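Local coordinates for lipid binding protein (Grifola frondosa, PDB 5H0Q), which binds membrane lipids, probably recognising membrane domains in which sphingomyelin and cholesterol occur together, at residues R13-Y18 with A30-Q35; V59-R64 with A194-V199; S139-V144 with N171-D176. One frame throughout, in Å; residues are numbered along the deposited sequence.

Contact 1. Residues R13-Y18 with A30-Q35; sequences RVMEEY and AKVALQ
V32 is held between M15 and Y18, meeting M15 mainly through CG1 and Y18 through CG2, and these two meetings make the close-packed half of the contact. M15 and V32 reach toward each other tip to tip, with M15 SD 3.9 Å from V32 CG1. The methionine chain bends at its last torsion (chi3 70°), which sets CE beside the same valine, 4.0 Å from V32 CG1. The other branch, V32 CG2, lies 3.6 Å from Y18 CE2 and obliquely to the ring, and the tyrosine and valine side chains slide past each other in opposite directions. E17 CG sits over the centre of one face of that ring, 3.8 Å above its plane, so a neighbour in sequence backs the aromatic group. The partners belong to the N-terminal helical region, where the loop leaving helix 9-13 folds back against helix 26-35. L12 of helix 9-13 touches both Y18 and V32, and Y11 also packs on V32. The loop makes a tight turn closed by the bond from Y18 N to M15 O, which brings M15 and Y18 to the same helix.

Toward solvent the fit is much slacker, and no hydrogen bond crosses anywhere. K31, extended from its first torsion onward with CG anti to the backbone N (chi1 176°), runs past the tyrosine so that its CD is 3.8 Å from Y18 OH. The K31 and E17 side chains cross at about a right angle, and their salt bridge is long, 3.7 Å between E17 OE2 and K31 NZ. Both charged residues are exposed, so water probably weakens their attraction, whereas Y18 and V32 beside them are buried.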
ATOM      1  N   ARG A  13      18.519   4.887  18.149  1.00 33.58           N
ATOM      2  CA  ARG A  13      19.440   5.100  19.267  1.00 37.84           C
ATOM      3  C   ARG A  13      20.825   5.533  18.816  1.00 39.00           C
ATOM      4  O   ARG A  13      21.596   6.025  19.645  1.00 42.75           O
ATOM      5  CB  ARG A  13      19.547   3.837  20.122  1.00 35.11           C
ATOM      6  CG  ARG A  13      18.288   3.577  20.953  1.00 44.65           C
ATOM      7  CD  ARG A  13      18.589   3.113  22.368  1.00 35.94           C
ATOM      8  NE  ARG A  13      17.380   3.137  23.198  1.00 34.77           N
ATOM      9  CZ  ARG A  13      17.030   4.143  23.985  1.00 35.56           C
ATOM     10  NH1 ARG A  13      17.801   5.210  24.101  1.00 36.08           N
ATOM     11  NH2 ARG A  13      15.916   4.067  24.705  1.00 32.80           N
ATOM     12  N   VAL A  14      21.164   5.379  17.529  1.00 38.13           N
ATOM     13  CA  VAL A  14      22.408   5.956  17.014  1.00 41.18           C
ATOM     14  C   VAL A  14      22.204   7.355  16.446  1.00 42.39           C
ATOM     15  O   VAL A  14      23.176   7.978  15.985  1.00 45.21           O
ATOM     16  CB  VAL A  14      23.067   5.080  15.921  1.00 41.64           C
ATOM     17  CG1 VAL A  14      23.490   3.738  16.482  1.00 49.31           C
ATOM     18  CG2 VAL A  14      22.143   4.880  14.747  1.00 39.62           C
ATOM     19  N   MET A  15      20.978   7.867  16.448  1.00 40.62           N
ATOM     20  CA  MET A  15      20.699   9.208  15.973  1.00 41.99           C
ATOM     21  C   MET A  15      20.900  10.226  17.088  1.00 49.74           C
ATOM     22  O   MET A  15      20.550   9.975  18.246  1.00 43.06           O
ATOM     23  CB  MET A  15      19.275   9.294  15.443  1.00 39.51           C
ATOM     24  CG  MET A  15      19.074   8.463  14.204  1.00 38.08           C
ATOM     25  SD  MET A  15      17.391   8.459  13.593  1.00 35.24           S
ATOM     26  CE  MET A  15      17.254  10.130  12.987  1.00 37.75           C
ATOM     27  N   GLU A  16      21.451  11.385  16.722  1.00 46.93           N
ATOM     28  CA  GLU A  16      21.709  12.437  17.703  1.00 49.34           C
ATOM     29  C   GLU A  16      20.439  12.796  18.463  1.00 54.68           C
ATOM     30  O   GLU A  16      20.457  12.976  19.690  1.00 48.99           O
ATOM     31  CB  GLU A  16      22.253  13.678  17.004  1.00 52.77           C
ATOM     32  CG  GLU A  16      22.658  14.791  17.956  1.00 60.50           C
ATOM     33  CD  GLU A  16      24.103  14.677  18.382  1.00 73.04           C
ATOM     34  OE1 GLU A  16      24.980  14.724  17.489  1.00 84.27           O
ATOM     35  OE2 GLU A  16      24.362  14.539  19.599  1.00 73.38           O
ATOM     36  N   GLU A  17      19.325  12.910  17.743  1.00 49.57           N
ATOM     37  CA  GLU A  17      18.096  13.398  18.346  1.00 54.80           C
ATOM     38  C   GLU A  17      17.514  12.437  19.372  1.00 52.72           C
ATOM     39  O   GLU A  17      16.750  12.880  20.235  1.00 45.38           O
ATOM     40  CB  GLU A  17      17.068  13.693  17.249  1.00 51.36           C
ATOM     41  CG  GLU A  17      15.697  14.096  17.786  1.00 65.91           C
ATOM     42  CD  GLU A  17      14.774  14.597  16.694  1.00 84.31           C
ATOM     43  OE1 GLU A  17      15.208  14.620  15.525  1.00 88.27           O
ATOM     44  OE2 GLU A  17      13.620  14.969  17.002  1.00 87.31           O
ATOM     45  N   TYR A  18      17.856  11.143  19.323  1.00 45.65           N
ATOM     46  CA  TYR A  18      17.189  10.147  20.160  1.00 39.87           C
ATOM     47  C   TYR A  18      18.115   9.317  21.045  1.00 46.56           C
ATOM     48  O   TYR A  18      17.612   8.571  21.897  1.00 42.66           O
ATOM     49  CB  TYR A  18      16.371   9.185  19.290  1.00 35.05           C
ATOM     50  CG  TYR A  18      15.306   9.862  18.448  1.00 35.22           C
ATOM     51  CD1 TYR A  18      14.104  10.267  19.019  1.00 36.33           C
ATOM     52  CD2 TYR A  18      15.486  10.069  17.084  1.00 37.02           C
ATOM     53  CE1 TYR A  18      13.120  10.869  18.256  1.00 38.04           C
ATOM     54  CE2 TYR A  18      14.503  10.685  16.315  1.00 38.57           C
ATOM     55  CZ  TYR A  18      13.318  11.067  16.914  1.00 36.42           C
ATOM     56  OH  TYR A  18      12.333  11.674  16.181  1.00 40.53           O
ATOM     57  N   ALA A  30       8.013   6.314  13.772  1.00 23.34           N
ATOM     58  CA  ALA A  30       7.180   6.669  12.632  1.00 26.97           C
ATOM     59  C   ALA A  30       7.618   7.994  12.029  1.00 26.08           C
ATOM     60  O   ALA A  30       7.660   8.150  10.797  1.00 26.39           O
ATOM     61  CB  ALA A  30       5.717   6.718  13.077  1.00 28.98           C
ATOM     62  N   LYS A  31       7.981   8.958  12.878  1.00 25.34           N
ATOM     63  CA  LYS A  31       8.418  10.260  12.383  1.00 32.71           C
ATOM     64  C   LYS A  31       9.676  10.117  11.547  1.00 33.60           C
ATOM     65  O   LYS A  31       9.779  10.688  10.459  1.00 35.96           O
ATOM     66  CB  LYS A  31       8.666  11.211  13.548  1.00 33.03           C
ATOM     67  CG  LYS A  31       9.224  12.574  13.127  1.00 33.18           C
ATOM     68  CD  LYS A  31       9.483  13.462  14.331  1.00 40.65           C
ATOM     69  CE  LYS A  31      10.254  14.715  13.937  1.00 62.69           C
ATOM     70  NZ  LYS A  31      10.522  15.610  15.097  1.00 77.59           N
ATOM     71  N   VAL A  32      10.633   9.327  12.023  1.00 27.15           N
ATOM     72  CA  VAL A  32      11.868   9.133  11.273  1.00 29.21           C
ATOM     73  C   VAL A  32      11.581   8.433   9.953  1.00 30.68           C
ATOM     74  O   VAL A  32      12.076   8.838   8.897  1.00 29.97           O
ATOM     75  CB  VAL A  32      12.882   8.367  12.142  1.00 34.07           C
ATOM     76  CG1 VAL A  32      14.164   8.090  11.364  1.00 30.23           C
ATOM     77  CG2 VAL A  32      13.223   9.196  13.340  1.00 29.98           C
ATOM     78  N   ALA A  33      10.735   7.410   9.968  1.00 27.49           N
ATOM     79  CA  ALA A  33      10.415   6.721   8.716  1.00 25.21           C
ATOM     80  C   ALA A  33       9.794   7.677   7.709  1.00 27.50           C
ATOM     81  O   ALA A  33      10.139   7.662   6.523  1.00 29.66           O
ATOM     82  CB  ALA A  33       9.480   5.538   8.973  1.00 24.41           C
ATOM     83  N   LEU A  34       8.863   8.511   8.153  1.00 29.83           N
ATOM     84  CA  LEU A  34       8.264   9.461   7.228  1.00 43.80           C
ATOM     85  C   LEU A  34       9.311  10.439   6.714  1.00 43.46           C
ATOM     86  O   LEU A  34       9.261  10.859   5.544  1.00 37.90           O
ATOM     87  CB  LEU A  34       7.095  10.167   7.916  1.00 37.42           C
ATOM     88  CG  LEU A  34       6.043  10.871   7.062  1.00 51.04           C
ATOM     89  CD1 LEU A  34       5.443   9.914   6.069  1.00 40.90           C
ATOM     90  CD2 LEU A  34       4.952  11.465   7.947  1.00 44.84           C
ATOM     91  N   GLN A  35      10.315  10.756   7.539  1.00 39.06           N
ATOM     92  CA  GLN A  35      11.387  11.640   7.079  1.00 36.77           C
ATOM     93  C   GLN A  35      12.283  10.960   6.049  1.00 38.13           C
ATOM     94  O   GLN A  35      12.819  11.634   5.157  1.00 41.07           O
ATOM     95  CB  GLN A  35      12.245  12.115   8.254  1.00 54.23           C
ATOM     96  CG  GLN A  35      11.538  13.048   9.210  1.00 68.54           C
ATOM     97  CD  GLN A  35      12.354  13.364  10.456  1.00 68.23           C
ATOM     98  OE1 GLN A  35      13.191  12.572  10.896  1.00 52.08           O
ATOM     99  NE2 GLN A  35      12.106  14.533  11.035  1.00 63.60           N
TER

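Contact 2. Residues V59-R64 with A194-V199; sequences VCVLVR and AYVEYV
E197 OE2 is gripped by R64 and by K37 NZ, which forms a second salt bridge to it. R64 NE gives the stronger of the arginine's two bonds, 2.9 Å to E197 OE2 with 147° at the hydrogen, while R64 NH2 adds a weak one to the same oxygen. That oxygen lies at the guanidinium edge, yet the donor NE approaches from above the carboxylate plane, the two flat groups being nearly perpendicular. E197 CB lies over one guanidinium face, offset toward its rim. R64 NH1 bonds to Q48 OE1 of helix 41-55 and touches the edge of the Y195 ring, 4.0 Å from Y195 CD1.

The backbones form a parallel pair, strand 60-68 beside strand 193-201, with V63 aligned to V196. As in regular parallel pairing, L62 bonds through N to A194 O and through O to V196 N, and R64 likewise to V196 O and Y198 N; L62 O also receives Q48 NE2. On the face carrying V61, V63, A194 and V196, V61 packs on W132 and A194 on N134 of strand 126-134, consistent with the two-sheet sandwich of actinoporin-like proteins. There V196 CG2 approaches V61 CB to 3.8 Å, and V63 CG1, anti to its backbone N (chi1 180°), meets the edge of the Y198 ring at 3.5 Å from Y198 CE2. Y198 OH bonds onward to G131 O, and its ring touches W132.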
ATOM      1  N   VAL A  59      -4.211  -3.221 -18.886  1.00 25.93           N
ATOM      2  CA  VAL A  59      -4.677  -2.483 -17.722  1.00 24.10           C
ATOM      3  C   VAL A  59      -4.000  -3.111 -16.525  1.00 22.17           C
ATOM      4  O   VAL A  59      -4.056  -4.336 -16.357  1.00 25.41           O
ATOM      5  CB  VAL A  59      -6.205  -2.539 -17.549  1.00 23.06           C
ATOM      6  CG1 VAL A  59      -6.615  -1.821 -16.273  1.00 24.77           C
ATOM      7  CG2 VAL A  59      -6.896  -1.909 -18.726  1.00 25.20           C
ATOM      8  N   CYS A  60      -3.330  -2.293 -15.725  1.00 25.00           N
ATOM      9  CA  CYS A  60      -2.700  -2.794 -14.515  1.00 25.15           C
ATOM     10  C   CYS A  60      -2.496  -1.660 -13.531  1.00 23.89           C
ATOM     11  O   CYS A  60      -2.709  -0.485 -13.834  1.00 26.09           O
ATOM     12  CB  CYS A  60      -1.357  -3.436 -14.817  1.00 25.31           C
ATOM     13  SG  CYS A  60      -0.073  -2.231 -15.340  1.00 26.31           S
ATOM     14  N   VAL A  61      -2.027  -2.035 -12.350  1.00 21.36           N
ATOM     15  CA  VAL A  61      -1.550  -1.075 -11.375  1.00 21.22           C
ATOM     16  C   VAL A  61      -0.167  -1.519 -10.949  1.00 22.77           C
ATOM     17  O   VAL A  61       0.087  -2.714 -10.769  1.00 20.83           O
ATOM     18  CB  VAL A  61      -2.483  -0.933 -10.148  1.00 21.66           C
ATOM     19  CG1 VAL A  61      -3.787  -0.269 -10.554  1.00 23.16           C
ATOM     20  CG2 VAL A  61      -2.745  -2.305  -9.463  1.00 20.76           C
ATOM     21  N   LEU A  62       0.714  -0.556 -10.787  1.00 23.35           N
ATOM     22  CA  LEU A  62       2.089  -0.773 -10.354  1.00 20.61           C
ATOM     23  C   LEU A  62       2.151  -0.158  -8.955  1.00 20.29           C
ATOM     24  O   LEU A  62       2.237   1.062  -8.816  1.00 24.03           O
ATOM     25  CB  LEU A  62       3.111  -0.121 -11.279  1.00 23.32           C
ATOM     26  CG  LEU A  62       3.326  -0.568 -12.726  1.00 30.97           C
ATOM     27  CD1 LEU A  62       3.161  -2.055 -12.911  1.00 24.52           C
ATOM     28  CD2 LEU A  62       2.386   0.190 -13.642  1.00 30.57           C
ATOM     29  N   VAL A  63       2.056  -0.992  -7.925  1.00 22.90           N
ATOM     30  CA  VAL A  63       1.782  -0.529  -6.567  1.00 20.35           C
ATOM     31  C   VAL A  63       3.067  -0.464  -5.775  1.00 19.91           C
ATOM     32  O   VAL A  63       3.797  -1.459  -5.699  1.00 23.24           O
ATOM     33  CB  VAL A  63       0.790  -1.445  -5.839  1.00 20.44           C
ATOM     34  CG1 VAL A  63       0.552  -0.913  -4.427  1.00 21.08           C
ATOM     35  CG2 VAL A  63      -0.512  -1.538  -6.599  1.00 20.16           C
ATOM     36  N   ARG A  64       3.348   0.697  -5.178  1.00 20.42           N
ATOM     37  CA  ARG A  64       4.403   0.801  -4.175  1.00 19.65           C
ATOM     38  C   ARG A  64       3.753   1.130  -2.833  1.00 21.38           C
ATOM     39  O   ARG A  64       2.839   1.954  -2.763  1.00 21.04           O
ATOM     40  CB  ARG A  64       5.454   1.835  -4.549  1.00 22.84           C
ATOM     41  CG  ARG A  64       5.022   3.292  -4.642  1.00 23.20           C
ATOM     42  CD  ARG A  64       6.245   4.182  -4.947  1.00 24.46           C
ATOM     43  NE  ARG A  64       5.922   5.603  -4.889  1.00 28.60           N
ATOM     44  CZ  ARG A  64       5.620   6.378  -5.919  1.00 40.34           C
ATOM     45  NH1 ARG A  64       5.634   5.909  -7.164  1.00 39.12           N
ATOM     46  NH2 ARG A  64       5.313   7.647  -5.693  1.00 39.73           N
ATOM     47  N   ALA A 194      -1.283   2.274 -14.407  1.00 26.75           N
ATOM     48  CA  ALA A 194      -1.202   3.377 -13.454  1.00 30.39           C
ATOM     49  C   ALA A 194      -0.250   3.067 -12.308  1.00 28.13           C
ATOM     50  O   ALA A 194      -0.261   1.961 -11.759  1.00 24.03           O
ATOM     51  CB  ALA A 194      -2.582   3.696 -12.880  1.00 31.66           C
ATOM     52  N   TYR A 195       0.561   4.056 -11.944  1.00 28.37           N
ATOM     53  CA  TYR A 195       1.333   3.971 -10.712  1.00 27.57           C
ATOM     54  C   TYR A 195       0.395   4.220  -9.550  1.00 23.97           C
ATOM     55  O   TYR A 195      -0.409   5.165  -9.566  1.00 25.24           O
ATOM     56  CB  TYR A 195       2.459   5.000 -10.685  1.00 25.28           C
ATOM     57  CG  TYR A 195       3.701   4.635 -11.474  1.00 30.25           C
ATOM     58  CD1 TYR A 195       4.959   5.000 -11.013  1.00 52.73           C
ATOM     59  CD2 TYR A 195       3.614   3.937 -12.649  1.00 38.08           C
ATOM     60  CE1 TYR A 195       6.100   4.688 -11.723  1.00 68.33           C
ATOM     61  CE2 TYR A 195       4.756   3.630 -13.381  1.00 36.32           C
ATOM     62  CZ  TYR A 195       5.991   3.995 -12.904  1.00 54.47           C
ATOM     63  OH  TYR A 195       7.129   3.685 -13.620  1.00 54.41           O
ATOM     64  N   VAL A 196       0.525   3.393  -8.518  1.00 21.10           N
ATOM     65  CA  VAL A 196      -0.253   3.542  -7.293  1.00 21.36           C
ATOM     66  C   VAL A 196       0.738   3.608  -6.146  1.00 22.93           C
ATOM     67  O   VAL A 196       1.722   2.863  -6.141  1.00 22.10           O
ATOM     68  CB  VAL A 196      -1.230   2.367  -7.115  1.00 21.91           C
ATOM     69  CG1 VAL A 196      -1.926   2.437  -5.754  1.00 21.32           C
ATOM     70  CG2 VAL A 196      -2.230   2.373  -8.214  1.00 25.65           C
ATOM     71  N   GLU A 197       0.472   4.489  -5.171  1.00 24.94           N
ATOM     72  CA  GLU A 197       1.278   4.583  -3.956  1.00 22.33           C
ATOM     73  C   GLU A 197       0.372   4.557  -2.734  1.00 22.16           C
ATOM     74  O   GLU A 197      -0.606   5.304  -2.665  1.00 22.28           O
ATOM     75  CB  GLU A 197       2.116   5.854  -3.906  1.00 24.48           C
ATOM     76  CG  GLU A 197       2.994   5.991  -2.626  1.00 27.15           C
ATOM     77  CD  GLU A 197       3.778   7.293  -2.578  1.00 24.06           C
ATOM     78  OE1 GLU A 197       3.141   8.346  -2.425  1.00 30.92           O
ATOM     79  OE2 GLU A 197       5.020   7.250  -2.702  1.00 32.97           O
ATOM     80  N   TYR A 198       0.697   3.691  -1.780  1.00 20.16           N
ATOM     81  CA  TYR A 198       0.076   3.690  -0.457  1.00 19.48           C
ATOM     82  C   TYR A 198       1.128   4.075   0.570  1.00 21.62           C
ATOM     83  O   TYR A 198       2.217   3.492   0.576  1.00 20.44           O
ATOM     84  CB  TYR A 198      -0.474   2.302  -0.135  1.00 21.49           C
ATOM     85  CG  TYR A 198      -1.558   1.854  -1.060  1.00 21.30           C
ATOM     86  CD1 TYR A 198      -2.823   2.427  -1.018  1.00 24.22           C
ATOM     87  CD2 TYR A 198      -1.307   0.890  -2.031  1.00 21.09           C
ATOM     88  CE1 TYR A 198      -3.822   2.032  -1.907  1.00 27.39           C
ATOM     89  CE2 TYR A 198      -2.297   0.478  -2.906  1.00 22.10           C
ATOM     90  CZ  TYR A 198      -3.545   1.055  -2.853  1.00 22.55           C
ATOM     91  OH  TYR A 198      -4.543   0.667  -3.712  1.00 23.74           O
ATOM     92  N   VAL A 199       0.765   4.970   1.492  1.00 22.18           N
ATOM     93  CA  VAL A 199       1.646   5.349   2.587  1.00 21.62           C
ATOM     94  C   VAL A 199       0.873   5.214   3.878  1.00 19.02           C
ATOM     95  O   VAL A 199      -0.169   5.862   4.037  1.00 24.08           O
ATOM     96  CB  VAL A 199       2.148   6.784   2.449  1.00 22.44           C
ATOM     97  CG1 VAL A 199       3.132   7.106   3.541  1.00 30.03           C
ATOM     98  CG2 VAL A 199       2.782   6.961   1.086  1.00 28.67           C
TER

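Contact 3. Residues S139-V144 with N171-D176; sequences SWDSQV and NGQNSD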
ATOM      1  N   SER A 139     -14.231   5.670 -20.119  1.00 42.03           N
ATOM      2  CA  SER A 139     -15.190   6.681 -19.697  1.00 44.56           C
ATOM      3  C   SER A 139     -15.113   6.917 -18.192  1.00 43.77           C
ATOM      4  O   SER A 139     -15.568   7.960 -17.702  1.00 49.38           O
ATOM      5  CB  SER A 139     -16.604   6.263 -20.103  1.00 52.46           C
ATOM      6  OG  SER A 139     -16.751   6.276 -21.515  1.00 63.10           O
ATOM      7  N   TRP A 140     -14.523   5.985 -17.458  1.00 43.86           N
ATOM      8  CA  TRP A 140     -14.356   6.081 -16.015  1.00 44.25           C
ATOM      9  C   TRP A 140     -12.879   6.256 -15.670  1.00 46.50           C
ATOM     10  O   TRP A 140     -11.987   6.026 -16.491  1.00 40.64           O
ATOM     11  CB  TRP A 140     -14.934   4.833 -15.333  1.00 44.21           C
ATOM     12  CG  TRP A 140     -16.326   4.487 -15.797  1.00 45.75           C
ATOM     13  CD1 TRP A 140     -16.662   3.651 -16.826  1.00 57.52           C
ATOM     14  CD2 TRP A 140     -17.565   4.970 -15.257  1.00 59.53           C
ATOM     15  NE1 TRP A 140     -18.026   3.580 -16.953  1.00 62.67           N
ATOM     16  CE2 TRP A 140     -18.606   4.381 -16.007  1.00 60.57           C
ATOM     17  CE3 TRP A 140     -17.897   5.841 -14.215  1.00 62.26           C
ATOM     18  CZ2 TRP A 140     -19.955   4.632 -15.745  1.00 64.78           C
ATOM     19  CZ3 TRP A 140     -19.242   6.092 -13.958  1.00 69.92           C
ATOM     20  CH2 TRP A 140     -20.250   5.490 -14.724  1.00 63.88           C
ATOM     21  N   ASP A 141     -12.621   6.664 -14.431  1.00 38.27           N
ATOM     22  CA  ASP A 141     -11.278   6.998 -13.992  1.00 46.38           C
ATOM     23  C   ASP A 141     -10.708   5.896 -13.118  1.00 35.53           C
ATOM     24  O   ASP A 141     -11.441   5.144 -12.461  1.00 33.13           O
ATOM     25  CB  ASP A 141     -11.268   8.306 -13.202  1.00 51.33           C
ATOM     26  CG  ASP A 141     -11.941   9.430 -13.937  1.00 69.75           C
ATOM     27  OD1 ASP A 141     -11.828   9.464 -15.176  1.00 70.65           O
ATOM     28  OD2 ASP A 141     -12.580  10.271 -13.271  1.00 65.62           O
ATOM     29  N   SER A 142      -9.377   5.842 -13.091  1.00 31.63           N
ATOM     30  CA  SER A 142      -8.677   5.036 -12.097  1.00 29.48           C
ATOM     31  C   SER A 142      -9.044   5.484 -10.690  1.00 29.74           C
ATOM     32  O   SER A 142      -9.174   6.686 -10.415  1.00 32.18           O
ATOM     33  CB  SER A 142      -7.174   5.159 -12.278  1.00 28.80           C
ATOM     34  OG  SER A 142      -6.795   4.940 -13.636  1.00 30.40           O
ATOM     35  N   GLN A 143      -9.163   4.503  -9.788  1.00 29.37           N
ATOM     36  CA  GLN A 143      -9.607   4.734  -8.413  1.00 28.77           C
ATOM     37  C   GLN A 143      -8.670   4.070  -7.419  1.00 26.73           C
ATOM     38  O   GLN A 143      -8.075   3.023  -7.699  1.00 25.25           O
ATOM     39  CB  GLN A 143     -11.041   4.205  -8.182  1.00 32.05           C
ATOM     40  CG  GLN A 143     -12.091   4.819  -9.114  1.00 37.65           C
ATOM     41  CD  GLN A 143     -12.233   6.315  -8.934  1.00 37.54           C
ATOM     42  OE1 GLN A 143     -12.145   6.834  -7.817  1.00 35.80           O
ATOM     43  NE2 GLN A 143     -12.471   7.019 -10.032  1.00 37.65           N
ATOM     44  N   VAL A 144      -8.597   4.657  -6.215  1.00 26.83           N
ATOM     45  CA  VAL A 144      -7.811   4.116  -5.114  1.00 25.19           C
ATOM     46  C   VAL A 144      -8.589   4.356  -3.823  1.00 26.39           C
ATOM     47  O   VAL A 144      -9.348   5.318  -3.717  1.00 28.86           O
ATOM     48  CB  VAL A 144      -6.411   4.757  -5.048  1.00 32.64           C
ATOM     49  CG1 VAL A 144      -6.517   6.220  -4.718  1.00 27.15           C
ATOM     50  CG2 VAL A 144      -5.518   4.039  -4.084  1.00 35.48           C
ATOM     51  N   ASN A 171     -14.764   8.255  -6.432  1.00 39.30           N
ATOM     52  CA  ASN A 171     -14.616   9.387  -7.342  1.00 42.49           C
ATOM     53  C   ASN A 171     -13.406  10.212  -6.908  1.00 40.27           C
ATOM     54  O   ASN A 171     -13.519  11.369  -6.510  1.00 44.95           O
ATOM     55  CB  ASN A 171     -15.877  10.248  -7.390  1.00 44.05           C
ATOM     56  CG  ASN A 171     -15.753  11.409  -8.371  1.00 49.27           C
ATOM     57  OD1 ASN A 171     -15.005  11.337  -9.351  1.00 44.91           O
ATOM     58  ND2 ASN A 171     -16.477  12.489  -8.102  1.00 49.78           N
ATOM     59  N   GLY A 172     -12.225   9.604  -6.983  1.00 39.31           N
ATOM     60  CA  GLY A 172     -11.009  10.312  -6.643  1.00 40.32           C
ATOM     61  C   GLY A 172      -9.764   9.475  -6.843  1.00 35.23           C
ATOM     62  O   GLY A 172      -9.785   8.262  -6.621  1.00 37.52           O
ATOM     63  N   GLN A 173      -8.674  10.119  -7.246  1.00 38.16           N
ATOM     64  CA  GLN A 173      -7.390   9.448  -7.413  1.00 31.24           C
ATOM     65  C   GLN A 173      -6.513   9.602  -6.177  1.00 38.39           C
ATOM     66  O   GLN A 173      -5.330   9.268  -6.223  1.00 29.46           O
ATOM     67  CB  GLN A 173      -6.686   9.990  -8.660  1.00 31.82           C
ATOM     68  CG  GLN A 173      -7.402   9.631  -9.974  1.00 32.68           C
ATOM     69  CD  GLN A 173      -8.794  10.214 -10.087  1.00 44.36           C
ATOM     70  OE1 GLN A 173      -8.965  11.427 -10.073  1.00 40.53           O
ATOM     71  NE2 GLN A 173      -9.796   9.355 -10.225  1.00 39.15           N
ATOM     72  N   ASN A 174      -7.085  10.079  -5.068  1.00 33.43           N
ATOM     73  CA  ASN A 174      -6.449  10.087  -3.762  1.00 32.97           C
ATOM     74  C   ASN A 174      -7.467   9.540  -2.768  1.00 30.40           C
ATOM     75  O   ASN A 174      -8.679   9.609  -2.990  1.00 35.82           O
ATOM     76  CB  ASN A 174      -6.007  11.504  -3.328  1.00 43.20           C
ATOM     77  CG  ASN A 174      -4.850  12.045  -4.159  1.00 66.08           C
ATOM     78  OD1 ASN A 174      -3.701  11.653  -3.971  1.00 56.24           O
ATOM     79  ND2 ASN A 174      -5.150  12.978  -5.054  1.00 82.84           N
ATOM     80  N   SER A 175      -6.964   8.999  -1.665  1.00 30.04           N
ATOM     81  CA  SER A 175      -7.827   8.489  -0.610  1.00 28.47           C
ATOM     82  C   SER A 175      -7.079   8.632   0.701  1.00 28.71           C
ATOM     83  O   SER A 175      -5.867   8.421   0.741  1.00 27.94           O
ATOM     84  CB  SER A 175      -8.216   7.024  -0.855  1.00 36.52           C
ATOM     85  OG  SER A 175      -9.008   6.510   0.215  1.00 32.95           O
ATOM     86  N   ASP A 176      -7.804   8.989   1.766  1.00 31.29           N
ATOM     87  CA  ASP A 176      -7.202   9.178   3.082  1.00 31.43           C
ATOM     88  C   ASP A 176      -8.112   8.580   4.149  1.00 28.26           C
ATOM     89  O   ASP A 176      -9.337   8.653   4.051  1.00 31.58           O
ATOM     90  CB  ASP A 176      -6.952  10.668   3.384  1.00 36.27           C
ATOM     91  CG  ASP A 176      -5.861  11.261   2.525  1.00 47.81           C
ATOM     92  OD1 ASP A 176      -4.673  11.085   2.861  1.00 42.18           O
ATOM     93  OD2 ASP A 176      -6.191  11.907   1.512  1.00 42.29           O
TER
HETATM   94  O   HOH W   1     -12.830  10.010 -10.584  1.00 40.29           O
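The side-chain amides of Q143 and Q173 cross obliquely, their planes 76° apart, and each makes its bonds across the contact through its edge. Q173 NE2 donates within its own amide plane to S142 O, 2.7 Å away and almost straight at 173°. Q143 OE1 takes G172 N in the carbonyl plane, on a lone pair, at 2.9 Å, and also accepts a bond from H170 ND1. The bend in the Q143 chain (chi2 -62°) folds CD back, and Q143 NE2 adds a weak bond to D141 O.

Where the two amide nitrogens come near each other, a single water joins them. It accepts from Q143 NE2 and Q173 NE2 and donates to D141 OD2 at 2.7 Å and to N171 OD1 at 2.8 Å, a full set of four partners that links both segments and, with the direct bonds, helps to fix both amide rotations. Further along, the segments meet by van der Waals packing: V144 CG1 rests 3.6 Å from Q173 O, and S175 CB lies 3.5 Å from V144 O. V144 N is buried here without a hydrogen-bond partner. S175 OG is hydrogen-bonded to V146 N, just beyond V144.

Strand 143-150 is an outermost strand of the antiparallel sheet and strand 174-179 belongs to the mixed one, so side chains and a water, not backbone pairing, seam the sheets of a β-sandwich.

How the contacts relate
Contact 1 comes first along the chain and closes before the others open; contact 3 is nested inside the long loop that contact 2 closes. Contacts 2 and 3 have centres 12 Å apart and touch, Y198 CE1 lying 3.4 Å from V144 CG2, so the parallel strand pair packs against the start of strand 143-150. They share the mixed sheet, to which strands 60-68, 193-201 and 174-179 all belong. Contact 1 lies in the N-terminal helical region, its centre about 33 Å from that of contact 3 and about 28 Å from that of contact 2, although the nearest atoms of contacts 1 and 2 come within about 4 Å without touching. The protein thus combines a compact two-sheet body with a peripheral helical extension.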